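Local coordinates for nitrogenase molybdenum-iron protein alpha chain (Clostridium pasteurianum, PDB 4WES) that forms part of the nitrogenase molybdenum-iron protein, which reduces dinitrogen to ammonium with electrons from the iron protein and carries iron-sulfur and molybdenum-containing clusters, at residues I9-K12 and T17-T20; D125-A130 and A159-E164; E294-M299 and E314-E319. One frame throughout, in Å; residues are numbered along the deposited sequence. Where two conformers were deposited one is given.

Contact 1 of 3, residues I9-K12 and T17-T20; sequences ILEK and TKKT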
ATOM      1  N   ILE A   9      27.524 -18.169 -33.981  1.00 14.14           N
ATOM      2  CA  ILE A   9      27.535 -18.463 -32.549  1.00 14.04           C
ATOM      3  C   ILE A   9      28.936 -18.898 -32.098  1.00 14.22           C
ATOM      4  O   ILE A   9      29.413 -18.488 -31.035  1.00 14.58           O
ATOM      5  CB  ILE A   9      26.500 -19.566 -32.187  1.00 13.74           C
ATOM      6  CG1 ILE A   9      25.087 -19.036 -32.356  1.00 14.11           C
ATOM      7  CG2 ILE A   9      26.705 -20.034 -30.766  1.00 14.12           C
ATOM      8  CD1 ILE A   9      24.053 -20.126 -32.360  1.00 14.65           C
ATOM      9  N   LEU A  10      29.585 -19.737 -32.891  1.00 13.68           N
ATOM     10  CA  LEU A  10      30.865 -20.292 -32.479  1.00 13.97           C
ATOM     11  C   LEU A  10      32.046 -19.334 -32.509  1.00 15.35           C
ATOM     12  O   LEU A  10      33.076 -19.603 -31.881  1.00 15.28           O
ATOM     13  CB  LEU A  10      31.191 -21.524 -33.315  1.00 14.94           C
ATOM     14  CG  LEU A  10      30.334 -22.774 -33.157  1.00 14.97           C
ATOM     15  CD1 LEU A  10      30.685 -23.841 -34.172  1.00 16.88           C
ATOM     16  CD2 LEU A  10      30.432 -23.350 -31.754  1.00 16.56           C
ATOM     17  N   GLU A  11      31.936 -18.249 -33.276  1.00 15.27           N
ATOM     18  CA  GLU A  11      33.116 -17.468 -33.641  1.00 16.37           C
ATOM     19  C   GLU A  11      33.925 -17.000 -32.446  1.00 16.32           C
ATOM     20  O   GLU A  11      35.146 -17.031 -32.491  1.00 18.44           O
ATOM     21  CB  GLU A  11      32.699 -16.283 -34.512  1.00 18.67           C
ATOM     22  CG  GLU A  11      33.864 -15.383 -34.886  1.00 27.24           C
ATOM     23  CD  GLU A  11      34.838 -16.046 -35.840  1.00 44.75           C
ATOM     24  OE1 GLU A  11      35.996 -15.573 -35.951  1.00132.85           O
ATOM     25  OE2 GLU A  11      34.436 -17.041 -36.485  1.00 65.58           O
ATOM     26  N   LYS A  12      33.263 -16.527 -31.399  1.00 15.74           N
ATOM     27  CA  LYS A  12      33.983 -15.838 -30.315  1.00 15.70           C
ATOM     28  C   LYS A  12      34.638 -16.790 -29.298  1.00 16.19           C
ATOM     29  O   LYS A  12      35.516 -16.374 -28.502  1.00 18.18           O
ATOM     30  CB  LYS A  12      33.028 -14.876 -29.590  1.00 15.97           C
ATOM     31  CG  LYS A  12      33.701 -13.846 -28.708  1.00 19.24           C
ATOM     32  CD  LYS A  12      32.663 -12.887 -28.142  1.00 20.41           C
ATOM     33  CE  LYS A  12      33.267 -11.761 -27.317  1.00 23.33           C
ATOM     34  NZ  LYS A  12      32.193 -10.940 -26.668  1.00 43.48           N
ATOM     35  N   THR A  17      37.195 -24.289 -26.335  1.00 15.13           N
ATOM     36  CA  THR A  17      35.760 -24.189 -26.096  1.00 13.70           C
ATOM     37  C   THR A  17      34.954 -24.312 -27.395  1.00 13.25           C
ATOM     38  O   THR A  17      33.890 -24.934 -27.393  1.00 14.36           O
ATOM     39  CB  THR A  17      35.467 -22.861 -25.395  1.00 14.06           C
ATOM     40  OG1 THR A  17      36.304 -22.783 -24.237  1.00 15.46           O
ATOM     41  CG2 THR A  17      33.990 -22.752 -24.990  1.00 14.99           C
ATOM     42  N   LYS A  18      35.452 -23.724 -28.473  1.00 13.71           N
ATOM     43  CA  LYS A  18      34.809 -23.815 -29.755  1.00 15.11           C
ATOM     44  C   LYS A  18      34.661 -25.270 -30.161  1.00 15.45           C
ATOM     45  O   LYS A  18      33.593 -25.708 -30.590  1.00 17.06           O
ATOM     46  CB  LYS A  18      35.595 -23.011 -30.803  1.00 15.77           C
ATOM     47  CG  LYS A  18      34.861 -22.775 -32.094  1.00 17.27           C
ATOM     48  CD  LYS A  18      35.717 -22.022 -33.110  1.00 21.20           C
ATOM     49  CE  LYS A  18      34.886 -21.511 -34.266  1.00 27.71           C
ATOM     50  NZ  LYS A  18      35.721 -20.827 -35.304  1.00 33.65           N
ATOM     51  N   LYS A  19      35.738 -26.025 -30.028  1.00 16.02           N
ATOM     52  CA  LYS A  19      35.747 -27.419 -30.408  1.00 18.35           C
ATOM     53  C   LYS A  19      34.712 -28.212 -29.635  1.00 18.01           C
ATOM     54  O   LYS A  19      33.984 -29.005 -30.220  1.00 20.80           O
ATOM     55  CB  LYS A  19      37.144 -28.009 -30.190  1.00 22.36           C
ATOM     56  CG  LYS A  19      37.342 -29.448 -30.626  1.00 33.46           C
ATOM     57  CD  LYS A  19      38.789 -29.897 -30.410  1.00 48.48           C
ATOM     58  CE  LYS A  19      38.950 -31.415 -30.528  1.00 73.33           C
ATOM     59  NZ  LYS A  19      40.381 -31.847 -30.533  1.00157.69           N
ATOM     60  N   THR A  20      34.623 -27.995 -28.317  1.00 15.79           N
ATOM     61  CA  THR A  20      33.694 -28.794 -27.532  0.53 17.23           C
ATOM     62  C   THR A  20      32.257 -28.294 -27.710  1.00 17.19           C
ATOM     63  O   THR A  20      31.339 -29.100 -27.762  1.00 23.60           O
ATOM     64  CB  THR A  20      34.150 -28.953 -26.054  0.53 22.99           C
ATOM     65  OG1 THR A  20      33.370 -29.974 -25.416  0.53 39.98           O
ATOM     66  CG2 THR A  20      34.036 -27.662 -25.283  0.53 16.33           C
TER
HETATM   67  O   HOH W   1      32.921 -19.673 -36.345  1.00 23.87           O
HETATM   68  O   HOH W   2      36.813 -18.635 -33.897  1.00 28.86           O

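Contact 2 of 3, residues D125-A130 and A159-E164; sequences DAIHEA and ATASKE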
ATOM      1  N   ASP A 125      18.699 -36.527  14.933  1.00  9.89           N
ATOM      2  CA  ASP A 125      17.854 -35.737  15.793  1.00 10.54           C
ATOM      3  C   ASP A 125      16.795 -34.959  15.042  1.00 10.02           C
ATOM      4  O   ASP A 125      15.651 -34.838  15.507  1.00 10.38           O
ATOM      5  CB  ASP A 125      18.681 -34.810  16.681  1.00 10.70           C
ATOM      6  CG  ASP A 125      19.533 -35.535  17.714  1.00 12.39           C
ATOM      7  OD1 ASP A 125      19.315 -36.731  17.983  1.00 13.10           O
ATOM      8  OD2 ASP A 125      20.441 -34.847  18.289  1.00 13.73           O
ATOM      9  N   ALA A 126      17.141 -34.488  13.837  1.00  9.81           N
ATOM     10  CA  ALA A 126      16.172 -33.790  12.999  1.00  9.27           C
ATOM     11  C   ALA A 126      15.086 -34.710  12.490  1.00  9.14           C
ATOM     12  O   ALA A 126      13.914 -34.333  12.409  1.00  9.42           O
ATOM     13  CB  ALA A 126      16.871 -33.103  11.834  1.00  9.43           C
ATOM     14  N   ILE A 127      15.459 -35.934  12.109  1.00  9.10           N
ATOM     15  CA  ILE A 127      14.458 -36.919  11.696  1.00  9.42           C
ATOM     16  C   ILE A 127      13.458 -37.179  12.831  1.00  9.45           C
ATOM     17  O   ILE A 127      12.239 -37.209  12.626  1.00  9.85           O
ATOM     18  CB  ILE A 127      15.106 -38.228  11.233  1.00  9.71           C
ATOM     19  CG1 ILE A 127      15.918 -38.031   9.944  1.00  9.86           C
ATOM     20  CG2 ILE A 127      14.066 -39.336  11.041  1.00 10.74           C
ATOM     21  CD1 ILE A 127      16.899 -39.155   9.684  1.00 10.06           C
ATOM     22  N   HIS A 128      13.975 -37.386  14.039  1.00  9.69           N
ATOM     23  CA  HIS A 128      13.086 -37.613  15.178  1.00 10.19           C
ATOM     24  C   HIS A 128      12.227 -36.391  15.496  1.00  9.63           C
ATOM     25  O   HIS A 128      11.044 -36.566  15.787  1.00 10.39           O
ATOM     26  CB  HIS A 128      13.867 -38.031  16.400  1.00 11.38           C
ATOM     27  CG  HIS A 128      14.338 -39.453  16.335  1.00 13.19           C
ATOM     28  ND1 HIS A 128      13.618 -40.491  16.875  1.00 14.43           N
ATOM     29  CD2 HIS A 128      15.441 -40.012  15.767  1.00 15.92           C
ATOM     30  CE1 HIS A 128      14.265 -41.620  16.649  1.00 15.22           C
ATOM     31  NE2 HIS A 128      15.379 -41.363  15.985  1.00 15.55           N
ATOM     32  N   GLU A 129      12.764 -35.175  15.414  1.00  9.83           N
ATOM     33  CA  GLU A 129      11.919 -33.994  15.598  1.00  8.86           C
ATOM     34  C   GLU A 129      10.843 -33.913  14.546  1.00  9.96           C
ATOM     35  O   GLU A 129       9.693 -33.625  14.872  1.00 10.13           O
ATOM     36  CB  GLU A 129      12.759 -32.721  15.643  1.00  9.98           C
ATOM     37  CG  GLU A 129      13.552 -32.559  16.920  1.00 10.53           C
ATOM     38  CD  GLU A 129      14.468 -31.341  17.006  1.00 10.79           C
ATOM     39  OE1 GLU A 129      14.608 -30.594  16.036  1.00 12.28           O
ATOM     40  OE2 GLU A 129      15.039 -31.152  18.109  1.00 13.19           O
ATOM     41  N   ALA A 130      11.193 -34.180  13.286  1.00  9.05           N
ATOM     42  CA  ALA A 130      10.178 -34.145  12.238  1.00  9.02           C
ATOM     43  C   ALA A 130       9.072 -35.164  12.491  1.00  9.99           C
ATOM     44  O   ALA A 130       7.891 -34.880  12.305  1.00 10.37           O
ATOM     45  CB  ALA A 130      10.806 -34.401  10.892  1.00  9.70           C
ATOM     46  N   ALA A 159      18.027 -45.721   7.924  1.00 12.72           N
ATOM     47  CA  ALA A 159      17.571 -47.072   8.272  1.00 13.03           C
ATOM     48  C   ALA A 159      17.394 -47.245   9.775  1.00 12.55           C
ATOM     49  O   ALA A 159      16.400 -47.831  10.256  1.00 14.06           O
ATOM     50  CB  ALA A 159      18.513 -48.118   7.720  1.00 15.53           C
ATOM     51  N   THR A 160      18.336 -46.732  10.531  1.00 13.30           N
ATOM     52  CA  THR A 160      18.237 -46.789  12.001  1.00 13.26           C
ATOM     53  C   THR A 160      17.007 -46.023  12.486  1.00 13.04           C
ATOM     54  O   THR A 160      16.229 -46.505  13.331  1.00 14.02           O
ATOM     55  CB  THR A 160      19.520 -46.247  12.626  1.00 14.61           C
ATOM     56  OG1 THR A 160      20.596 -47.109  12.233  1.00 14.81           O
ATOM     57  CG2 THR A 160      19.406 -46.174  14.134  1.00 15.23           C
ATOM     58  N   ALA A 161      16.811 -44.822  11.953  1.00 12.36           N
ATOM     59  CA  ALA A 161      15.680 -44.009  12.361  1.00 11.78           C
ATOM     60  C   ALA A 161      14.359 -44.658  11.985  1.00 13.27           C
ATOM     61  O   ALA A 161      13.397 -44.652  12.780  1.00 12.85           O
ATOM     62  CB  ALA A 161      15.766 -42.618  11.774  1.00 12.74           C
ATOM     63  N   SER A 162      14.269 -45.184  10.768  1.00 12.46           N
ATOM     64  CA  SER A 162      13.024 -45.799  10.320  1.00 12.42           C
ATOM     65  C   SER A 162      12.586 -46.930  11.241  1.00 13.60           C
ATOM     66  O   SER A 162      11.402 -47.053  11.595  1.00 13.71           O
ATOM     67  CB  SER A 162      13.187 -46.337   8.898  1.00 12.63           C
ATOM     68  OG  SER A 162      11.993 -46.982   8.466  1.00 13.64           O
ATOM     69  N   LYS A 163      13.553 -47.746  11.642  1.00 13.46           N
ATOM     70  CA  LYS A 163      13.210 -48.852  12.558  1.00 15.80           C
ATOM     71  C   LYS A 163      12.702 -48.324  13.884  1.00 14.91           C
ATOM     72  O   LYS A 163      11.793 -48.912  14.482  1.00 18.90           O
ATOM     73  CB  LYS A 163      14.432 -49.732  12.744  1.00 16.57           C
ATOM     74  CG  LYS A 163      14.092 -50.945  13.569  1.00 27.91           C
ATOM     75  CD  LYS A 163      15.135 -52.055  13.572  1.00 35.74           C
ATOM     76  CE  LYS A 163      14.733 -53.155  14.564  1.00 45.13           C
ATOM     77  NZ  LYS A 163      15.722 -54.262  14.608  1.00 52.55           N
ATOM     78  N   GLU A 164      13.280 -47.225  14.378  1.00 14.47           N
ATOM     79  CA  GLU A 164      12.843 -46.633  15.644  1.00 15.80           C
ATOM     80  C   GLU A 164      11.455 -45.985  15.568  1.00 15.63           C
ATOM     81  O   GLU A 164      10.615 -46.195  16.455  1.00 18.74           O
ATOM     82  CB  GLU A 164      13.871 -45.620  16.145  1.00 17.35           C
ATOM     83  CG  GLU A 164      15.194 -46.235  16.541  1.00 21.94           C
ATOM     84  CD  GLU A 164      16.150 -45.234  17.180  1.00 32.10           C
ATOM     85  OE1 GLU A 164      15.588 -44.323  17.836  1.00 34.73           O
ATOM     86  OE2 GLU A 164      17.417 -45.333  17.062  1.00 67.88           O
TER

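Contact 3 of 3, residues E294-M299 and E314-E319; sequences ETLRDM and EVIAEE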
ATOM      1  N   GLU A 294      -4.346 -35.762 -29.574  1.00 11.79           N
ATOM      2  CA  GLU A 294      -3.578 -36.951 -30.003  1.00 12.04           C
ATOM      3  C   GLU A 294      -3.387 -37.904 -28.816  1.00 11.65           C
ATOM      4  O   GLU A 294      -3.548 -39.120 -28.966  1.00 13.18           O
ATOM      5  CB  GLU A 294      -2.222 -36.551 -30.590  1.00 14.02           C
ATOM      6  CG  GLU A 294      -1.327 -37.711 -30.947  1.00 19.71           C
ATOM      7  CD  GLU A 294      -0.057 -37.272 -31.661  1.00 30.45           C
ATOM      8  OE1 GLU A 294       0.586 -36.297 -31.221  1.00 42.88           O
ATOM      9  OE2 GLU A 294       0.283 -37.914 -32.673  1.00 35.43           O
ATOM     10  N   THR A 295      -3.046 -37.350 -27.652  1.00 11.32           N
ATOM     11  CA  THR A 295      -2.847 -38.161 -26.454  1.00 11.08           C
ATOM     12  C   THR A 295      -4.129 -38.940 -26.125  1.00 11.92           C
ATOM     13  O   THR A 295      -4.093 -40.153 -25.882  1.00 12.15           O
ATOM     14  CB  THR A 295      -2.482 -37.259 -25.269  1.00 11.44           C
ATOM     15  OG1 THR A 295      -1.222 -36.620 -25.501  1.00 12.52           O
ATOM     16  CG2 THR A 295      -2.413 -38.073 -23.982  1.00 12.46           C
ATOM     17  N   LEU A 296      -5.252 -38.249 -26.064  1.00 11.04           N
ATOM     18  CA  LEU A 296      -6.507 -38.883 -25.688  1.00 10.55           C
ATOM     19  C   LEU A 296      -6.879 -39.952 -26.702  1.00 11.97           C
ATOM     20  O   LEU A 296      -7.402 -41.014 -26.357  1.00 12.35           O
ATOM     21  CB  LEU A 296      -7.617 -37.845 -25.558  1.00 12.11           C
ATOM     22  CG  LEU A 296      -7.445 -36.834 -24.424  1.00 12.12           C
ATOM     23  CD1 LEU A 296      -8.557 -35.789 -24.511  1.00 12.72           C
ATOM     24  CD2 LEU A 296      -7.474 -37.524 -23.072  1.00 13.23           C
ATOM     25  N   ARG A 297      -6.659 -39.686 -27.984  1.00 11.70           N
ATOM     26  CA  ARG A 297      -6.955 -40.669 -29.013  1.00 12.61           C
ATOM     27  C   ARG A 297      -6.014 -41.881 -28.939  1.00 12.82           C
ATOM     28  O   ARG A 297      -6.447 -43.018 -29.131  1.00 14.23           O
ATOM     29  CB  ARG A 297      -6.963 -40.018 -30.394  1.00 13.43           C
ATOM     30  CG  ARG A 297      -8.185 -39.121 -30.586  1.00 13.44           C
ATOM     31  CD  ARG A 297      -8.133 -38.310 -31.849  1.00 14.66           C
ATOM     32  NE  ARG A 297      -9.393 -37.627 -32.001  1.00 15.68           N
ATOM     33  CZ  ARG A 297      -9.604 -36.622 -32.840  1.00 16.72           C
ATOM     34  NH1 ARG A 297      -8.602 -36.132 -33.558  1.00 18.01           N
ATOM     35  NH2 ARG A 297     -10.805 -36.096 -32.929  1.00 18.46           N
ATOM     36  N   ASP A 298      -4.759 -41.656 -28.581  1.00 12.90           N
ATOM     37  CA  ASP A 298      -3.832 -42.783 -28.400  1.00 13.18           C
ATOM     38  C   ASP A 298      -4.260 -43.658 -27.221  1.00 13.20           C
ATOM     39  O   ASP A 298      -4.187 -44.892 -27.276  1.00 13.87           O
ATOM     40  CB  ASP A 298      -2.418 -42.266 -28.141  1.00 13.99           C
ATOM     41  CG  ASP A 298      -1.708 -41.735 -29.385  1.00 14.84           C
ATOM     42  OD1 ASP A 298      -2.117 -42.058 -30.512  1.00 17.27           O
ATOM     43  OD2 ASP A 298      -0.669 -41.083 -29.202  1.00 16.13           O
ATOM     44  N   MET A 299      -4.667 -43.000 -26.139  1.00 12.67           N
ATOM     45  CA  MET A 299      -5.110 -43.719 -24.946  1.00 12.75           C
ATOM     46  C   MET A 299      -6.330 -44.568 -25.298  1.00 13.35           C
ATOM     47  O   MET A 299      -6.417 -45.751 -24.930  1.00 14.53           O
ATOM     48  CB  MET A 299      -5.491 -42.752 -23.837  1.00 13.60           C
ATOM     49  CG  MET A 299      -4.324 -42.017 -23.248  1.00 13.38           C
ATOM     50  SD  MET A 299      -4.864 -40.791 -22.046  1.00 15.37           S
ATOM     51  CE  MET A 299      -5.437 -41.888 -20.753  1.00 15.35           C
ATOM     52  N   GLU A 314     -16.678 -37.259 -27.567  1.00 15.62           N
ATOM     53  CA  GLU A 314     -17.641 -36.291 -27.030  1.00 16.36           C
ATOM     54  C   GLU A 314     -16.929 -35.217 -26.215  1.00 15.67           C
ATOM     55  O   GLU A 314     -17.245 -34.026 -26.344  1.00 16.04           O
ATOM     56  CB  GLU A 314     -18.682 -36.966 -26.138  1.00 19.12           C
ATOM     57  CG  GLU A 314     -19.633 -37.841 -26.915  1.00 22.79           C
ATOM     58  CD  GLU A 314     -20.549 -38.671 -26.041  1.00 25.05           C
ATOM     59  OE1 GLU A 314     -20.374 -38.714 -24.792  1.00 26.61           O
ATOM     60  OE2 GLU A 314     -21.460 -39.276 -26.644  1.00 30.35           O
ATOM     61  N   VAL A 315     -16.019 -35.631 -25.333  1.00 14.81           N
ATOM     62  CA  VAL A 315     -15.334 -34.677 -24.479  1.00 14.65           C
ATOM     63  C   VAL A 315     -14.414 -33.751 -25.277  1.00 13.48           C
ATOM     64  O   VAL A 315     -14.407 -32.547 -25.048  1.00 13.90           O
ATOM     65  CB  VAL A 315     -14.587 -35.406 -23.345  1.00 14.38           C
ATOM     66  CG1 VAL A 315     -13.680 -34.466 -22.576  1.00 15.45           C
ATOM     67  CG2 VAL A 315     -15.599 -36.072 -22.398  1.00 16.62           C
ATOM     68  N   ILE A 316     -13.678 -34.312 -26.227  1.00 13.44           N
ATOM     69  CA  ILE A 316     -12.834 -33.483 -27.116  1.00 13.55           C
ATOM     70  C   ILE A 316     -13.704 -32.414 -27.786  1.00 13.98           C
ATOM     71  O   ILE A 316     -13.360 -31.223 -27.775  1.00 13.91           O
ATOM     72  CB  ILE A 316     -12.091 -34.338 -28.162  1.00 13.30           C
ATOM     73  CG1 ILE A 316     -10.967 -35.142 -27.498  1.00 13.70           C
ATOM     74  CG2 ILE A 316     -11.530 -33.461 -29.274  1.00 15.13           C
ATOM     75  CD1 ILE A 316     -10.392 -36.199 -28.384  1.00 14.66           C
ATOM     76  N   ALA A 317     -14.836 -32.820 -28.356  1.00 14.45           N
ATOM     77  CA  ALA A 317     -15.644 -31.867 -29.093  1.00 14.73           C
ATOM     78  C   ALA A 317     -16.202 -30.763 -28.193  1.00 14.79           C
ATOM     79  O   ALA A 317     -16.184 -29.583 -28.579  1.00 15.64           O
ATOM     80  CB  ALA A 317     -16.774 -32.581 -29.801  1.00 16.26           C
ATOM     81  N   GLU A 318     -16.661 -31.133 -26.992  1.00 14.00           N
ATOM     82  CA  GLU A 318     -17.250 -30.134 -26.121  1.00 15.55           C
ATOM     83  C   GLU A 318     -16.181 -29.184 -25.570  1.00 14.54           C
ATOM     84  O   GLU A 318     -16.400 -27.974 -25.436  1.00 15.23           O
ATOM     85  CB  GLU A 318     -18.081 -30.732 -25.001  1.00 23.55           C
ATOM     86  CG  GLU A 318     -17.361 -31.309 -23.859  1.00 26.98           C
ATOM     87  CD  GLU A 318     -18.291 -32.054 -22.946  1.00 29.60           C
ATOM     88  OE1 GLU A 318     -19.498 -32.141 -23.241  1.00 42.93           O
ATOM     89  OE2 GLU A 318     -17.807 -32.589 -21.966  1.00 27.12           O
ATOM     90  N   GLU A 319     -15.008 -29.726 -25.221  1.00 13.34           N
ATOM     91  CA  GLU A 319     -13.923 -28.903 -24.695  1.00 13.27           C
ATOM     92  C   GLU A 319     -13.428 -27.900 -25.755  1.00 12.86           C
ATOM     93  O   GLU A 319     -13.197 -26.721 -25.466  1.00 13.37           O
ATOM     94  CB  GLU A 319     -12.794 -29.796 -24.210  1.00 13.06           C
ATOM     95  CG  GLU A 319     -13.105 -30.606 -22.953  1.00 13.97           C
ATOM     96  CD  GLU A 319     -13.178 -29.785 -21.677  1.00 15.14           C
ATOM     97  OE1 GLU A 319     -12.463 -28.753 -21.551  1.00 16.48           O
ATOM     98  OE2 GLU A 319     -13.847 -30.242 -20.728  1.00 17.78           O
TER

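Contact 1 of 3, residues I9-K12 and T17-T20
Lys-18 meets Leu-10 and Glu-11 across the short turn between helices 5-10 and 15-22, and it carries the whole of the contact from its own side. The backbones come near each other at the same place: CA of Leu-10 and CA of Lys-18 are 5.9 Å apart. Along 17-20, the first residue faces elsewhere, since the Thr-17 hydroxyl OG1 is hydrogen-bonded to Asn-90 of the beta chain and its side chain packs on Ile-47. Lys-18 then reaches back over Leu-10 toward Glu-11. With CG set trans to the backbone N (chi1 -167°) and the rest of the chain extended, its methylenes run alongside Leu-10. Lys-18 CE lies 3.6 Å from the carbonyl oxygen Leu-10 O, and it also touches Leu-10 CB at 3.8 Å. The chain thereby carries the ammonium group on to Glu-11, which lies beside it and points the same way, bent at chi2 (69°). The charged atoms do not join directly: Lys-18 NZ and Glu-11 OE2 are 4.2 Å apart, beyond a salt bridge. Two waters link Lys-18 NZ to Glu-11 instead. One accepts a bond of 2.8 Å from Lys-18 NZ and donates one of 2.7 Å to the main-chain oxygen Glu-11 O. The other donates to Glu-11 OE2 at 3.0 Å and takes only a weak bond from Lys-18 NZ, at 3.2 Å. Further on, Thr-20 touches Val-44 in a loop; Leu-10 packs on Ile-25 of strand 25-27, an outermost strand of the mixed sheet, which places the two short helices beside it. The chemistry implies a lysine with two roles: its aliphatic part covers Leu-10 CB and the Leu-10 carbonyl oxygen, and its charge probably favours an ionised Glu-11 through a hydrated, rather than direct, pairing.

Contact 2 of 3, residues D125-A130 and A159-E164
Glu-164 OE1 is the polar atom on which this contact turns, for it comes up to the imidazole edge of His-128, near the ring plane. Its shortest approach is to carbon, His-128 CE1, at 3.2 Å. Glu-164 OE1 is also 3.5 Å from His-128 NE2, but the angle there is poor and the pair does not count as a hydrogen bond. The evidence is therefore for a carboxylate oxygen set against the CE1 side of the ring. The two side chains cross at about a right angle, and the carboxylate plane is turned 48° from that of the imidazole. Although the CB of His-128 does not point at the other helix, its ring swings across and also passes Ala-161, whose CB is 4.4 Å from His-128 NE2.

Nearer the parallel sheet is an apolar contact. Ile-127 CG2 and Ala-161 CB touch at 3.8 Å, where the helices draw together: the CA atoms of these two residues are 7.2 Å apart. CG2 is the branch that lies trans to the backbone N of Ile-127, and it is the one that reaches the alanine methyl. The axes of the two segments run in roughly the same direction, at a crossing angle of -30°, with 10.3 Å between them at closest approach. Such near-parallel packing fits a Rossmann-like alpha/beta layer, in which helix 154-165 belongs to the beta-alpha-beta crossover from strand 138-143 to strand 169-172, and helix 120-134 leads into the first of these. Ile-127 also packs on Ile-72, Ile-139 and Val-141 of the parallel sheet. Turned another way, Glu-129 is hydrogen-bonded by the backbone N atoms of Lys-13, Ala-14 and Leu-15 of the beta chain.

Contact 3 of 3, residues E294-M299 and E314-E319
Two successive helices, 289-303 and the long 306-334, pack here through a small, mainly apolar interface in which Ile-316 reaches toward Leu-296 and Arg-297. The evidence is modest in extent but clear in kind: 142 Å² is buried between the segments, both sides summed, and the nearest CA atoms, those of Leu-296 and Ile-316, are 8.4 Å apart, so the gap is bridged by side chains. Leu-296 CD1 rests on Ile-316 CG1 at 3.9 Å, the two chains slipping past each other in opposite directions. The longer branch of Ile-316 is the one used. Its CG1 lies trans to the carbonyl carbon (chi1 -72°), and the next bond continues extended (chi2 168°), carrying CD1 toward the arginine. There Ile-316 CD1 comes within 4.0 Å of Arg-297 NE, a contact at the root of the guanidinium and not a polar bond. The CB of Arg-297 does not face helix 306-334, but its extended chain brings the charged end across to it. That end is held by a salt bridge from NE to Glu-313, one residue before the segment 314-319, so polar and apolar partners of the arginine come from the same helix. Leu-296 also packs on Leu-229 and Ile-232 of helix 221-232, and Val-315 touches Ile-232 too; Glu-319 extends the association with salt bridges to Arg-227 and Lys-231. Helix 221-232 thus adjoins both partners, while Thr-295 touches Cys-284, just after strand 281-283 of the neighbouring parallel sheet.

How the contacts relate
The three contacts come in series along the chain and lie far apart, with centres about 51 Å (1 and 2), 46 Å (1 and 3) and 47 Å (2 and 3) from one another; even the nearest atoms of contacts 1 and 3 are about 29 Å apart. Each is associated with a different sheet. Contact 1 adjoins the mixed sheet through strand 25-27, contact 2 packs on the parallel sheet holding strands 69-74 and 138-143, and contact 3 lies by the one ending in strand 281-283. They thus sample the three alpha/beta domains known for this family, away from the cluster sites, while contacts 1 and 2 also have residues bound to the beta chain.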